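Local coordinates for protein Fe(2+) transporter FeoB (Methanocaldococcus jannaschii, PDB 2WJI) that probably drives GTP-dependent ferrous iron transport across the cell membrane, this piece being its cytosolic G-domain, which binds and releases guanine nucleotides, at residues Ser67-Glu70 / Ile71-Arg74; Leu102-Met105 / Glu106-Ala109. All coordinates share one frame; numbering follows the deposited sequence.

How the contacts relate
Contact 1 (Ser67-Arg74) opens helix 68-80, and contact 2 (Leu102-Ala109) closes helix 94-106, two helices of the same G-domain; the two follow one another along the chain. Their centres lie about 15 Å apart and their nearest atoms about 4 Å, without touching. The link between them is made further along: Leu104 and Met107 of contact 2 pack on Ile77, in the helix that contact 1 begins. The bound GTP analogue lies nearer contact 1, about 8 Å from the side chain of Asp69, against about 13 Å from that of Leu104. The side chain of Asp69 is also about 10 Å from the magnesium ion, so neither contact belongs to the nucleotide's immediate surroundings.

Contact 1. Residues Ser67-Glu70 / Ile71-Arg74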
loop_
_atom_site.group_PDB
_atom_site.type_symbol
_atom_site.label_atom_id
_atom_site.label_comp_id
_atom_site.label_asym_id
_atom_site.label_seq_id
_atom_site.Cartn_x
_atom_site.Cartn_y
_atom_site.Cartn_z
ATOM N N SER A 67 -2.375 17.077 -11.051
ATOM C CA SER A 67 -3.626 17.155 -10.307
ATOM C C SER A 67 -3.338 17.535 -8.859
ATOM O O SER A 67 -2.192 17.466 -8.421
ATOM C CB SER A 67 -4.362 15.813 -10.379
ATOM O OG SER A 67 -5.094 15.554 -9.193
ATOM N N ILE A 68 -4.365 17.954 -8.123
ATOM C CA ILE A 68 -4.174 18.302 -6.719
ATOM C C ILE A 68 -3.686 17.068 -5.962
ATOM O O ILE A 68 -2.741 17.135 -5.179
ATOM C CB ILE A 68 -5.471 18.826 -6.068
ATOM C CG1 ILE A 68 -5.967 20.082 -6.787
ATOM C CG2 ILE A 68 -5.242 19.138 -4.600
ATOM C CD1 ILE A 68 -7.026 20.846 -6.017
ATOM N N ASP A 69 -4.325 15.936 -6.229
ATOM C CA ASP A 69 -3.989 14.692 -5.553
ATOM C C ASP A 69 -2.537 14.278 -5.789
ATOM O O ASP A 69 -1.847 13.876 -4.857
ATOM C CB ASP A 69 -4.954 13.581 -5.970
ATOM C CG ASP A 69 -6.327 13.737 -5.339
ATOM O OD1 ASP A 69 -6.425 14.378 -4.269
ATOM O OD2 ASP A 69 -7.309 13.209 -5.908
ATOM N N GLU A 70 -2.061 14.395 -7.026
ATOM C CA GLU A 70 -0.679 14.014 -7.308
ATOM C C GLU A 70 0.315 14.913 -6.553
ATOM O O GLU A 70 1.332 14.432 -6.043
ATOM C CB GLU A 70 -0.397 14.001 -8.812
ATOM C CG GLU A 70 -1.208 12.957 -9.585
ATOM C CD GLU A 70 -0.788 12.830 -11.041
ATOM O OE1 GLU A 70 -1.555 12.229 -11.825
ATOM O OE2 GLU A 70 0.299 13.329 -11.404
ATOM N N ILE A 71 0.004 16.205 -6.460
ATOM C CA ILE A 71 0.850 17.136 -5.713
ATOM C C ILE A 71 0.836 16.808 -4.225
ATOM O O ILE A 71 1.870 16.866 -3.564
ATOM C CB ILE A 71 0.398 18.607 -5.887
ATOM C CG1 ILE A 71 0.209 18.943 -7.366
ATOM C CG2 ILE A 71 1.393 19.558 -5.238
ATOM C CD1 ILE A 71 1.490 18.952 -8.152
ATOM N N ILE A 72 -0.341 16.477 -3.703
ATOM C CA ILE A 72 -0.477 16.120 -2.294
ATOM C C ILE A 72 0.312 14.850 -1.952
ATOM O O ILE A 72 1.023 14.803 -0.945
ATOM C CB ILE A 72 -1.955 15.929 -1.892
ATOM C CG1 ILE A 72 -2.730 17.240 -2.057
ATOM C CG2 ILE A 72 -2.057 15.405 -0.461
ATOM C CD1 ILE A 72 -4.168 17.168 -1.580
ATOM N N ALA A 73 0.186 13.828 -2.794
ATOM C CA ALA A 73 0.899 12.569 -2.600
ATOM C C ALA A 73 2.413 12.764 -2.630
ATOM O O ALA A 73 3.134 12.278 -1.754
ATOM C CB ALA A 73 0.474 11.546 -3.656
ATOM N N ARG A 74 2.892 13.471 -3.645
ATOM C CA ARG A 74 4.326 13.683 -3.812
ATOM C C ARG A 74 4.954 14.486 -2.674
ATOM O O ARG A 74 6.036 14.143 -2.200
ATOM C CB ARG A 74 4.626 14.339 -5.160
ATOM C CG ARG A 74 5.953 15.071 -5.204
ATOM C CD ARG A 74 6.644 14.872 -6.536
ATOM N NE ARG A 74 7.731 15.822 -6.726
ATOM C CZ ARG A 74 8.914 15.509 -7.246
ATOM N NH1 ARG A 74 9.166 14.258 -7.611
ATOM N NH2 ARG A 74 9.847 16.443 -7.385
#
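Ile68 and Ile72 meet one helical turn apart because their first torsions (chi1 -60° and -63°) place CG2 of each opposite the backbone N and CG1 opposite the carbonyl carbon. With the two side chains alongside each other and pointing the same way, the CG2 branch of Ile68 comes to 3.8 Å from CD1 at the end of the extended Ile72 chain. The same setting lays Ile72 CG1 beside the carbonyl of Ile68, 3.1 Å from its O. Ile71 repeats this one residue earlier: its CG1 is 3.0 Å from Ser67 O, but the chain bends at its second torsion, and Ile71 also touches Ala65 in the preceding loop. These isoleucines lie on the surface.

The backbone identifies the N-terminal turn of helix 68-80, the helix that follows the loop after strand 50-56, which carries the predicted GTP-binding residues Leu57 to Gly59. Ser67 is its N-cap: OG accepts a weak bond from Asp69 N at 3.1 Å, with an N-H...O angle of 133°. From the cap residue onward, four successive i to i+4 bonds follow, the first from Ile71 N to Ser67 O. Ile72 N reaches Ile68 O at 2.9 Å in a nearly linear approach to the carbonyl, whereas Arg74 N meets Glu70 O at 3.0 Å, tilted out of the carbonyl plane. Glu70 extends back over the loop before the helix, touching Val60 and Ser62, and its OE2 is hydrogen-bonded to Thr64 OG1. On Asp69 the side chain instead rests against Pro58.

Contact 2. Residues Leu102-Met105 / Glu106-Ala109; sequences LQLM and EMGA
Leu104 and Met107 provide the apolar part of this contact, with Leu104 CD2 4.3 Å from Met107 SD. Met107 CG lies between its own backbone N and carbonyl carbon (chi1 57°), a crowded position that sets this methylene 3.3 Å from Leu104 O and equally near Gln103 O. The chain then bends at chi3, and Met107 packs on Ile77 and Ile78 of helix 68-80. Buried Leu104 faces Ile77 as well, and also touches Asn87 and Leu111 of the neighbouring strands. Ala109 directs its CB toward the helix end, 3.5 Å from Leu104 O.

Among the backbone bonds, the regular i to i+4 pattern persists from Glu106 N to Leu102 O (3.0 Å) and from Met107 N to Gln103 O. It then gives way to Gly108 N on Met105 O at 3.0 Å, with the donor 59° out of the carbonyl plane, well above it and not on a lone pair, and to a weak i to i+5 bond of 3.3 Å from Ala109 N to Leu104 O. The Gly108 bond is itself fairly straight at its hydrogen.

Water supplies a further link. One molecule donates to Met105 O and, at 2.7 Å, to Ala109 O, so Met105 O receives both this water and Gly108 N.

On the polar side, Gln103 carries its OE1 to the backbone N of Leu63, in the loop before helix 68-80.

Positive phi at Gly108 (82°), with the two bonds from Gly108 N and Ala109 N back into the last turn, defines a Schellman motif; here it ends helix 94-106 and turns the chain toward strand 111-116 of the G-domain's central sheet.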
loop_
_atom_site.group_PDB
_atom_site.type_symbol
_atom_site.label_atom_id
_atom_site.label_comp_id
_atom_site.label_asym_id
_atom_site.label_seq_id
_atom_site.Cartn_x
_atom_site.Cartn_y
_atom_site.Cartn_z
ATOM N N LEU A 102 7.377 2.530 -10.271
ATOM C CA LEU A 102 8.708 2.934 -10.730
ATOM C C LEU A 102 9.103 4.326 -10.261
ATOM O O LEU A 102 10.261 4.563 -9.910
ATOM C CB LEU A 102 8.800 2.856 -12.257
ATOM C CG LEU A 102 9.219 1.507 -12.848
ATOM C CD1 LEU A 102 8.741 0.345 -11.986
ATOM C CD2 LEU A 102 8.686 1.370 -14.262
ATOM N N GLN A 103 8.145 5.249 -10.270
ATOM C CA GLN A 103 8.400 6.597 -9.775
ATOM C C GLN A 103 8.711 6.604 -8.273
ATOM O O GLN A 103 9.541 7.388 -7.807
ATOM C CB GLN A 103 7.225 7.522 -10.103
ATOM C CG GLN A 103 6.959 7.658 -11.608
ATOM C CD GLN A 103 5.806 8.590 -11.929
ATOM O OE1 GLN A 103 5.331 9.329 -11.070
ATOM N NE2 GLN A 103 5.353 8.560 -13.177
ATOM N N LEU A 104 8.053 5.722 -7.519
ATOM C CA LEU A 104 8.317 5.608 -6.083
ATOM C C LEU A 104 9.729 5.105 -5.813
ATOM O O LEU A 104 10.416 5.607 -4.920
ATOM C CB LEU A 104 7.287 4.698 -5.407
ATOM C CG LEU A 104 5.852 5.233 -5.436
ATOM C CD1 LEU A 104 4.862 4.177 -4.937
ATOM C CD2 LEU A 104 5.762 6.495 -4.597
ATOM N N MET A 105 10.162 4.115 -6.585
ATOM C CA MET A 105 11.526 3.619 -6.480
ATOM C C MET A 105 12.513 4.732 -6.816
ATOM O O MET A 105 13.520 4.921 -6.126
ATOM C CB MET A 105 11.741 2.440 -7.426
ATOM C CG MET A 105 10.903 1.227 -7.104
ATOM S SD MET A 105 10.994 -0.013 -8.408
ATOM C CE MET A 105 10.192 -1.402 -7.623
ATOM N N GLU A 106 12.211 5.474 -7.876
ATOM C CA GLU A 106 13.105 6.524 -8.346
ATOM C C GLU A 106 13.370 7.587 -7.286
ATOM O O GLU A 106 14.483 8.102 -7.185
ATOM C CB GLU A 106 12.560 7.167 -9.625
ATOM C CG GLU A 106 13.472 8.222 -10.217
ATOM C CD GLU A 106 13.268 8.397 -11.705
ATOM O OE1 GLU A 106 13.753 9.409 -12.258
ATOM O OE2 GLU A 106 12.626 7.522 -12.326
ATOM N N MET A 107 12.357 7.911 -6.490
ATOM C CA MET A 107 12.514 8.972 -5.502
ATOM C C MET A 107 13.119 8.488 -4.185
ATOM O O MET A 107 13.234 9.255 -3.228
ATOM C CB MET A 107 11.195 9.716 -5.273
ATOM C CG MET A 107 10.034 8.854 -4.849
ATOM S SD MET A 107 8.482 9.754 -5.040
ATOM C CE MET A 107 8.736 11.132 -3.930
ATOM N N GLY A 108 13.512 7.218 -4.149
ATOM C CA GLY A 108 14.222 6.673 -3.007
ATOM C C GLY A 108 13.345 6.253 -1.842
ATOM O O GLY A 108 13.827 6.089 -0.729
ATOM N N ALA A 109 12.054 6.076 -2.090
ATOM C CA ALA A 109 11.143 5.692 -1.023
ATOM C C ALA A 109 11.455 4.281 -0.538
ATOM O O ALA A 109 11.759 3.402 -1.341
ATOM C CB ALA A 109 9.701 5.789 -1.498
HETATM O O HOH W 1 13.417 3.588 -3.488
#